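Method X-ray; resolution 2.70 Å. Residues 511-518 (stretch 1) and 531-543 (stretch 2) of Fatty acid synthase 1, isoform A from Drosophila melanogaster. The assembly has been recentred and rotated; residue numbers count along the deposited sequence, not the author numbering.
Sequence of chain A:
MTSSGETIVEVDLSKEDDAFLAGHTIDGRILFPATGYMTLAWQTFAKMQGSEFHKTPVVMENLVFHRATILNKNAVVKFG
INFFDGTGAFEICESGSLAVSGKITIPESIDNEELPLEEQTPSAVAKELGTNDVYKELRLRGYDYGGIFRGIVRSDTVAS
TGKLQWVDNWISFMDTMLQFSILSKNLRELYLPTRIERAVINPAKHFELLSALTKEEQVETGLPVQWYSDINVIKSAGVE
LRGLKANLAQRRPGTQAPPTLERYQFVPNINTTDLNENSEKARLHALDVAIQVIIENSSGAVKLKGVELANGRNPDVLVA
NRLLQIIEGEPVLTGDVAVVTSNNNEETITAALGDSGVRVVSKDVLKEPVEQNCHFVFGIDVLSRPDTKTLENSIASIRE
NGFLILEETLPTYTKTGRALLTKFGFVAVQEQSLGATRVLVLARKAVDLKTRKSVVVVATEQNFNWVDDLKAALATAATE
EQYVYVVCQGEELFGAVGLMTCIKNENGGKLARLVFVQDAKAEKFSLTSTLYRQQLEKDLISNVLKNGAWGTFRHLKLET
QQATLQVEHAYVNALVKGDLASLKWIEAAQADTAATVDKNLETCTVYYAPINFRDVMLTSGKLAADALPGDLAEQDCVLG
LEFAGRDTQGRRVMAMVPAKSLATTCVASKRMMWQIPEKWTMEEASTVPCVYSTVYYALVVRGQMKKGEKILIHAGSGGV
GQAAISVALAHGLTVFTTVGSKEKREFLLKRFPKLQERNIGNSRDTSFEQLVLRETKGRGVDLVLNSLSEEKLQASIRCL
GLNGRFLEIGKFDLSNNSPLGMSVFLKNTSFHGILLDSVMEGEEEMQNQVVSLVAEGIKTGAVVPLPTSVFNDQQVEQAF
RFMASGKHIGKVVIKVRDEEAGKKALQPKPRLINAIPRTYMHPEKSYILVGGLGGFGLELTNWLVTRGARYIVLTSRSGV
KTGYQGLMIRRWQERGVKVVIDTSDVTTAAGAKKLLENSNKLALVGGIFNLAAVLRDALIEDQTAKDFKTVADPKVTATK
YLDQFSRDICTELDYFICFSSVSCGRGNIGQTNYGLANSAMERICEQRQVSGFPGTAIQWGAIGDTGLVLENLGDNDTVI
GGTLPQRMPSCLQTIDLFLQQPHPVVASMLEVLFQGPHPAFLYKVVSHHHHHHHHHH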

ATOM      1  N   LEU A 511     -19.523 -21.202  76.111  1.00 53.95           N
ATOM      2  CA  LEU A 511     -20.081 -21.973  77.216  1.00 54.29           C
ATOM      3  C   LEU A 511     -21.160 -22.965  76.777  1.00 47.41           C
ATOM      4  O   LEU A 511     -21.724 -23.677  77.611  1.00 46.72           O
ATOM      5  N   ALA A 512     -21.461 -23.004  75.482  1.00 47.30           N
ATOM      6  CA  ALA A 512     -22.547 -23.846  74.984  1.00 43.51           C
ATOM      7  C   ALA A 512     -22.041 -25.195  74.477  1.00 42.26           C
ATOM      8  O   ALA A 512     -20.915 -25.304  73.987  1.00 39.01           O
ATOM      9  N   ARG A 513     -22.888 -26.215  74.592  1.00 42.16           N
ATOM     10  CA  ARG A 513     -22.575 -27.557  74.102  1.00 43.32           C
ATOM     11  C   ARG A 513     -23.781 -28.137  73.364  1.00 43.50           C
ATOM     12  O   ARG A 513     -24.840 -28.333  73.958  1.00 44.52           O
ATOM     13  N   LEU A 514     -23.610 -28.431  72.077  1.00 44.25           N
ATOM     14  CA  LEU A 514     -24.713 -28.918  71.251  1.00 43.35           C
ATOM     15  C   LEU A 514     -24.872 -30.431  71.336  1.00 43.01           C
ATOM     16  O   LEU A 514     -23.935 -31.185  71.073  1.00 40.72           O
ATOM     17  N   VAL A 515     -26.077 -30.861  71.698  1.00 49.94           N
ATOM     18  CA  VAL A 515     -26.420 -32.277  71.745  1.00 49.70           C
ATOM     19  C   VAL A 515     -27.499 -32.549  70.700  1.00 48.35           C
ATOM     20  O   VAL A 515     -28.683 -32.306  70.934  1.00 48.77           O
ATOM     21  N   PHE A 516     -27.072 -33.041  69.542  1.00 44.71           N
ATOM     22  CA  PHE A 516     -27.962 -33.230  68.400  1.00 47.20           C
ATOM     23  C   PHE A 516     -28.305 -34.708  68.207  1.00 50.96           C
ATOM     24  O   PHE A 516     -27.421 -35.532  67.976  1.00 46.52           O
ATOM     25  N   VAL A 517     -29.589 -35.037  68.297  1.00 39.51           N
ATOM     26  CA  VAL A 517     -30.035 -36.422  68.179  1.00 46.49           C
ATOM     27  C   VAL A 517     -31.081 -36.556  67.077  1.00 45.62           C
ATOM     28  O   VAL A 517     -32.205 -36.075  67.212  1.00 43.29           O
ATOM     29  N   GLN A 518     -30.710 -37.229  65.992  1.00 83.30           N
ATOM     30  CA  GLN A 518     -31.603 -37.387  64.850  1.00 94.60           C
ATOM     31  C   GLN A 518     -32.825 -38.225  65.206  1.00 99.92           C
ATOM     32  O   GLN A 518     -33.960 -37.806  64.984  1.00100.19           O
ATOM     33  N   LEU A 531     -25.638 -43.701  77.955  1.00 79.17           N
ATOM     34  CA  LEU A 531     -25.458 -43.337  76.558  1.00 75.94           C
ATOM     35  C   LEU A 531     -24.759 -41.986  76.422  1.00 71.52           C
ATOM     36  O   LEU A 531     -23.778 -41.849  75.689  1.00 72.60           O
ATOM     37  N   TYR A 532     -25.284 -40.992  77.129  1.00 53.37           N
ATOM     38  CA  TYR A 532     -24.798 -39.623  77.034  1.00 47.38           C
ATOM     39  C   TYR A 532     -23.544 -39.342  77.868  1.00 51.24           C
ATOM     40  O   TYR A 532     -22.706 -38.533  77.475  1.00 52.90           O
ATOM     41  N   ARG A 533     -23.424 -40.004  79.017  1.00 52.35           N
ATOM     42  CA  ARG A 533     -22.401 -39.646  80.003  1.00 54.44           C
ATOM     43  C   ARG A 533     -20.980 -39.727  79.443  1.00 48.69           C
ATOM     44  O   ARG A 533     -20.243 -38.746  79.487  1.00 47.60           O
ATOM     45  N   GLN A 534     -20.596 -40.882  78.910  1.00 45.83           N
ATOM     46  CA  GLN A 534     -19.240 -41.048  78.394  1.00 49.53           C
ATOM     47  C   GLN A 534     -18.961 -40.054  77.269  1.00 41.38           C
ATOM     48  O   GLN A 534     -17.842 -39.556  77.130  1.00 41.55           O
ATOM     49  N   GLN A 535     -19.984 -39.764  76.473  1.00 47.79           N
ATOM     50  CA  GLN A 535     -19.832 -38.851  75.349  1.00 44.67           C
ATOM     51  C   GLN A 535     -19.655 -37.416  75.816  1.00 44.07           C
ATOM     52  O   GLN A 535     -18.740 -36.720  75.375  1.00 43.64           O
ATOM     53  N   LEU A 536     -20.540 -36.972  76.701  1.00 44.00           N
ATOM     54  CA  LEU A 536     -20.533 -35.586  77.135  1.00 41.25           C
ATOM     55  C   LEU A 536     -19.355 -35.324  78.065  1.00 41.63           C
ATOM     56  O   LEU A 536     -19.024 -34.174  78.348  1.00 40.02           O
ATOM     57  N   GLU A 537     -18.711 -36.394  78.519  1.00 52.00           N
ATOM     58  CA  GLU A 537     -17.506 -36.275  79.334  1.00 54.23           C
ATOM     59  C   GLU A 537     -16.309 -35.847  78.491  1.00 49.30           C
ATOM     60  O   GLU A 537     -15.237 -35.562  79.024  1.00 52.78           O
ATOM     61  N   LYS A 538     -16.497 -35.804  77.176  1.00 39.19           N
ATOM     62  CA  LYS A 538     -15.461 -35.336  76.260  1.00 37.95           C
ATOM     63  C   LYS A 538     -15.475 -33.816  76.153  1.00 37.93           C
ATOM     64  O   LYS A 538     -14.467 -33.196  75.815  1.00 37.75           O
ATOM     65  N   ASP A 539     -16.628 -33.226  76.458  1.00 40.61           N
ATOM     66  CA  ASP A 539     -16.787 -31.779  76.470  1.00 41.75           C
ATOM     67  C   ASP A 539     -16.602 -31.192  75.067  1.00 39.21           C
ATOM     68  O   ASP A 539     -16.013 -30.121  74.899  1.00 37.55           O
ATOM     69  N   LEU A 540     -17.112 -31.906  74.067  1.00 39.64           N
ATOM     70  CA  LEU A 540     -17.133 -31.412  72.693  1.00 36.23           C
ATOM     71  C   LEU A 540     -18.334 -30.494  72.507  1.00 38.79           C
ATOM     72  O   LEU A 540     -19.412 -30.768  73.033  1.00 38.05           O
ATOM     73  N   ILE A 541     -18.161 -29.407  71.760  1.00 42.85           N
ATOM     74  CA  ILE A 541     -19.252 -28.457  71.581  1.00 43.21           C
ATOM     75  C   ILE A 541     -20.285 -29.024  70.613  1.00 44.20           C
ATOM     76  O   ILE A 541     -21.459 -28.661  70.671  1.00 47.72           O
ATOM     77  N   SER A 542     -19.845 -29.917  69.730  1.00 39.60           N
ATOM     78  CA  SER A 542     -20.738 -30.540  68.760  1.00 37.52           C
ATOM     79  C   SER A 542     -20.851 -32.048  68.977  1.00 36.96           C
ATOM     80  O   SER A 542     -19.863 -32.774  68.876  1.00 35.74           O
ATOM     81  N   ASN A 543     -22.067 -32.506  69.263  1.00 35.12           N
ATOM     82  CA  ASN A 543     -22.337 -33.922  69.499  1.00 35.46           C
ATOM     83  C   ASN A 543     -23.549 -34.383  68.697  1.00 35.67           C
ATOM     84  O   ASN A 543     -24.678 -33.990  68.985  1.00 36.32           O
TER

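Residues 512-517 form a strand that pairs in parallel with the strand that begins at Ser542 and continues later in the chain, while the helix preceding that strand packs its side chains against one face of the sheet. Leu514 pairs with Ser542 and Val515 with Asn543, and the backbone polar groups between the two strands are met in alternation. Leu514 N donates to Ile541 O at 2.6 Å, and Phe516 N donates to Asn543 O, also at 2.6 Å. Between these two bonds lies Leu514 O, which accepts twice from the same residue: a weak bond from Asn543 N at 2.9 Å, with an angle of 129°, and a straighter one from Asn543 ND2 at 3.0 Å.

Asn543 is in the m rotamer, and its ND2 makes the second of these bonds. Its ND2 also donates to Leu540 O at 2.8 Å, so that a single amide nitrogen links Leu514 O of the neighbouring strand to Leu540 O, in the segment that leads into its own strand. The remaining amide oxygen, Asn543 OD1, receives a weak hydrogen bond from Gln535 NE2 at 3.4 Å, tying the end of the stretch back to the helix.

On the sheet face shared with Asn543, Val515 (t) meets the helix with both methyl groups. Its CG1 lies 4.0 Å from Tyr532 CE2, near the plane of the ring and at its edge, and its CG2 lies 3.9 Å from CD2 of Leu536 (m, t). Tyr532, with chi1 in m, points toward the strand, as Val517 (t) points toward the helix; Val517 CG2 comes within 4.4 Å of Tyr532 CE2. The phenolic OH of Tyr532 lies 4.0 Å from Val517 CG2 and makes its hydrogen bond elsewhere in the structure. Leu514 (t, p) and Ser542 (t) project from the other face of the sheet.

The main charged contact lies where the chain leaves the helix. Asp539, with positive phi, closes a type I turn from Leu536, and its carboxylate reaches Arg513, whose CA-to-CB bond is directed sideways but whose end comes nearer through an m, m, t conformation. Arg513 NE donates to Asp539 OD1 at 2.9 Å and 164°, a hydrogen bond within a salt bridge, with the oxygen near the guanidinium plane. Arg513 NH1 turns back to its own strand and donates to Ala512 O at 2.7 Å. Ile541 covers one face of the guanidinium, its CG2 3.9 Å from Arg513 NH1, leaving the in-plane N-H groups free to make these bonds.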

ATOM      1  CB  LEU A 511     -20.656 -21.022  78.268  1.00 63.82           C
ATOM      2  CG  LEU A 511     -19.674 -20.051  78.936  1.00 71.71           C
ATOM      3  CD1 LEU A 511     -20.334 -19.371  80.130  1.00 75.70           C
ATOM      4  CD2 LEU A 511     -18.369 -20.728  79.351  1.00 73.98           C
ATOM      5  CB  ALA A 512     -23.308 -23.123  73.875  1.00 41.57           C
ATOM      6  CB  ARG A 513     -22.172 -28.483  75.252  1.00 41.32           C
ATOM      7  CG  ARG A 513     -21.007 -27.988  76.098  1.00 40.72           C
ATOM      8  CD  ARG A 513     -19.693 -28.002  75.330  1.00 42.17           C
ATOM      9  NE  ARG A 513     -18.569 -27.579  76.166  1.00 42.18           N
ATOM     10  CZ  ARG A 513     -18.170 -26.320  76.318  1.00 41.20           C
ATOM     11  NH1 ARG A 513     -18.804 -25.332  75.699  1.00 43.53           N
ATOM     12  NH2 ARG A 513     -17.135 -26.043  77.100  1.00 40.66           N
ATOM     13  CB  LEU A 514     -24.506 -28.508  69.791  1.00 41.67           C
ATOM     14  CG  LEU A 514     -25.509 -29.075  68.782  1.00 42.03           C
ATOM     15  CD1 LEU A 514     -26.932 -28.664  69.132  1.00 43.82           C
ATOM     16  CD2 LEU A 514     -25.151 -28.620  67.383  1.00 41.00           C
ATOM     17  CB  VAL A 515     -26.876 -32.692  73.156  1.00 48.86           C
ATOM     18  CG1 VAL A 515     -27.160 -34.186  73.219  1.00 49.36           C
ATOM     19  CG2 VAL A 515     -25.818 -32.307  74.181  1.00 48.99           C
ATOM     20  CB  PHE A 516     -27.314 -32.669  67.131  1.00 42.57           C
ATOM     21  CG  PHE A 516     -28.274 -32.476  65.994  1.00 40.59           C
ATOM     22  CD1 PHE A 516     -28.607 -33.528  65.159  1.00 38.97           C
ATOM     23  CD2 PHE A 516     -28.825 -31.232  65.748  1.00 40.53           C
ATOM     24  CE1 PHE A 516     -29.488 -33.346  64.109  1.00 40.91           C
ATOM     25  CE2 PHE A 516     -29.702 -31.041  64.697  1.00 40.21           C
ATOM     26  CZ  PHE A 516     -30.033 -32.099  63.877  1.00 41.48           C
ATOM     27  CB  VAL A 517     -30.593 -36.934  69.524  1.00 50.62           C
ATOM     28  CG1 VAL A 517     -31.023 -38.385  69.409  1.00 54.68           C
ATOM     29  CG2 VAL A 517     -29.564 -36.762  70.635  1.00 56.59           C
ATOM     30  CB  GLN A 518     -30.867 -38.029  63.672  1.00101.38           C
ATOM     31  CG  GLN A 518     -29.701 -37.216  63.140  1.00105.14           C
ATOM     32  CD  GLN A 518     -29.188 -37.744  61.812  1.00107.67           C
ATOM     33  OE1 GLN A 518     -29.662 -38.765  61.313  1.00108.14           O
ATOM     34  NE2 GLN A 518     -28.217 -37.047  61.232  1.00106.71           N
ATOM     35  CB  LEU A 531     -26.818 -43.297  75.856  1.00 75.56           C
ATOM     36  CG  LEU A 531     -26.872 -42.752  74.428  1.00 73.25           C
ATOM     37  CD1 LEU A 531     -25.981 -43.561  73.498  1.00 71.36           C
ATOM     38  CD2 LEU A 531     -28.310 -42.739  73.928  1.00 71.48           C
ATOM     39  CB  TYR A 532     -25.899 -38.656  77.476  1.00 44.89           C
ATOM     40  CG  TYR A 532     -27.117 -38.628  76.580  1.00 42.94           C
ATOM     41  CD1 TYR A 532     -28.102 -39.599  76.689  1.00 44.73           C
ATOM     42  CD2 TYR A 532     -27.292 -37.623  75.642  1.00 42.75           C
ATOM     43  CE1 TYR A 532     -29.223 -39.576  75.881  1.00 44.37           C
ATOM     44  CE2 TYR A 532     -28.410 -37.592  74.826  1.00 42.61           C
ATOM     45  CZ  TYR A 532     -29.372 -38.570  74.951  1.00 43.68           C
ATOM     46  OH  TYR A 532     -30.487 -38.541  74.143  1.00 44.18           O
ATOM     47  CB  ARG A 533     -22.526 -40.541  81.247  1.00 64.11           C
ATOM     48  CG  ARG A 533     -21.780 -40.013  82.477  1.00 68.59           C
ATOM     49  CD  ARG A 533     -21.856 -40.979  83.659  1.00 72.17           C
ATOM     50  NE  ARG A 533     -21.021 -42.169  83.501  1.00 75.80           N
ATOM     51  CZ  ARG A 533     -19.809 -42.310  84.038  1.00 81.03           C
ATOM     52  NH1 ARG A 533     -19.281 -41.348  84.793  1.00 82.55           N
ATOM     53  NH2 ARG A 533     -19.124 -43.429  83.841  1.00 82.97           N
ATOM     54  CB  GLN A 534     -19.010 -42.473  77.886  1.00 60.03           C
ATOM     55  CG  GLN A 534     -17.541 -42.782  77.601  1.00 71.20           C
ATOM     56  CD  GLN A 534     -17.347 -43.791  76.483  1.00 79.10           C
ATOM     57  OE1 GLN A 534     -18.006 -44.831  76.443  1.00 81.21           O
ATOM     58  NE2 GLN A 534     -16.439 -43.482  75.563  1.00 82.56           N
ATOM     59  CB  GLN A 535     -21.037 -38.942  74.413  1.00 43.62           C
ATOM     60  CG  GLN A 535     -20.904 -38.069  73.180  1.00 40.94           C
ATOM     61  CD  GLN A 535     -19.741 -38.483  72.307  1.00 38.20           C
ATOM     62  OE1 GLN A 535     -19.209 -39.585  72.440  1.00 39.00           O
ATOM     63  NE2 GLN A 535     -19.329 -37.594  71.416  1.00 37.34           N
ATOM     64  CB  LEU A 536     -21.850 -35.237  77.823  1.00 40.71           C
ATOM     65  CG  LEU A 536     -23.107 -35.415  76.965  1.00 41.18           C
ATOM     66  CD1 LEU A 536     -24.353 -35.079  77.762  1.00 41.89           C
ATOM     67  CD2 LEU A 536     -23.042 -34.575  75.697  1.00 41.05           C
ATOM     68  CB  GLU A 537     -17.203 -37.598  80.038  1.00 58.57           C
ATOM     69  CG  GLU A 537     -17.976 -37.803  81.329  1.00 60.84           C
ATOM     70  CD  GLU A 537     -17.720 -39.164  81.945  1.00 60.91           C
ATOM     71  OE1 GLU A 537     -18.440 -39.532  82.897  1.00 61.63           O
ATOM     72  OE2 GLU A 537     -16.801 -39.868  81.472  1.00 60.42           O
ATOM     73  CB  LYS A 538     -15.663 -35.953  74.878  1.00 37.08           C
ATOM     74  CG  LYS A 538     -15.744 -37.462  74.891  1.00 37.21           C
ATOM     75  CD  LYS A 538     -15.742 -38.019  73.488  1.00 36.52           C
ATOM     76  CE  LYS A 538     -15.839 -39.532  73.482  1.00 37.81           C
ATOM     77  NZ  LYS A 538     -16.134 -40.044  72.114  1.00 39.15           N
ATOM     78  CB  ASP A 539     -15.800 -31.143  77.452  1.00 43.70           C
ATOM     79  CG  ASP A 539     -16.227 -29.755  77.890  1.00 45.72           C
ATOM     80  OD1 ASP A 539     -17.449 -29.507  77.975  1.00 46.41           O
ATOM     81  OD2 ASP A 539     -15.341 -28.914  78.151  1.00 45.24           O
ATOM     82  CB  LEU A 540     -17.197 -32.573  71.700  1.00 36.06           C
ATOM     83  CG  LEU A 540     -16.113 -33.648  71.817  1.00 35.96           C
ATOM     84  CD1 LEU A 540     -16.351 -34.741  70.789  1.00 35.92           C
ATOM     85  CD2 LEU A 540     -14.717 -33.053  71.657  1.00 35.14           C
ATOM     86  CB  ILE A 541     -18.741 -27.080  71.104  1.00 41.71           C
ATOM     87  CG1 ILE A 541     -18.102 -27.162  69.717  1.00 39.69           C
ATOM     88  CG2 ILE A 541     -17.737 -26.517  72.099  1.00 45.64           C
ATOM     89  CD1 ILE A 541     -17.974 -25.807  69.048  1.00 39.40           C
ATOM     90  CB  SER A 542     -20.252 -30.253  67.339  1.00 36.01           C
ATOM     91  OG  SER A 542     -21.103 -30.863  66.385  1.00 37.85           O
ATOM     92  CB  ASN A 543     -22.570 -34.186  70.989  1.00 36.35           C
ATOM     93  CG  ASN A 543     -21.412 -33.732  71.848  1.00 36.35           C
ATOM     94  OD1 ASN A 543     -20.471 -34.489  72.092  1.00 36.22           O
ATOM     95  ND2 ASN A 543     -21.471 -32.487  72.311  1.00 38.88           N
TER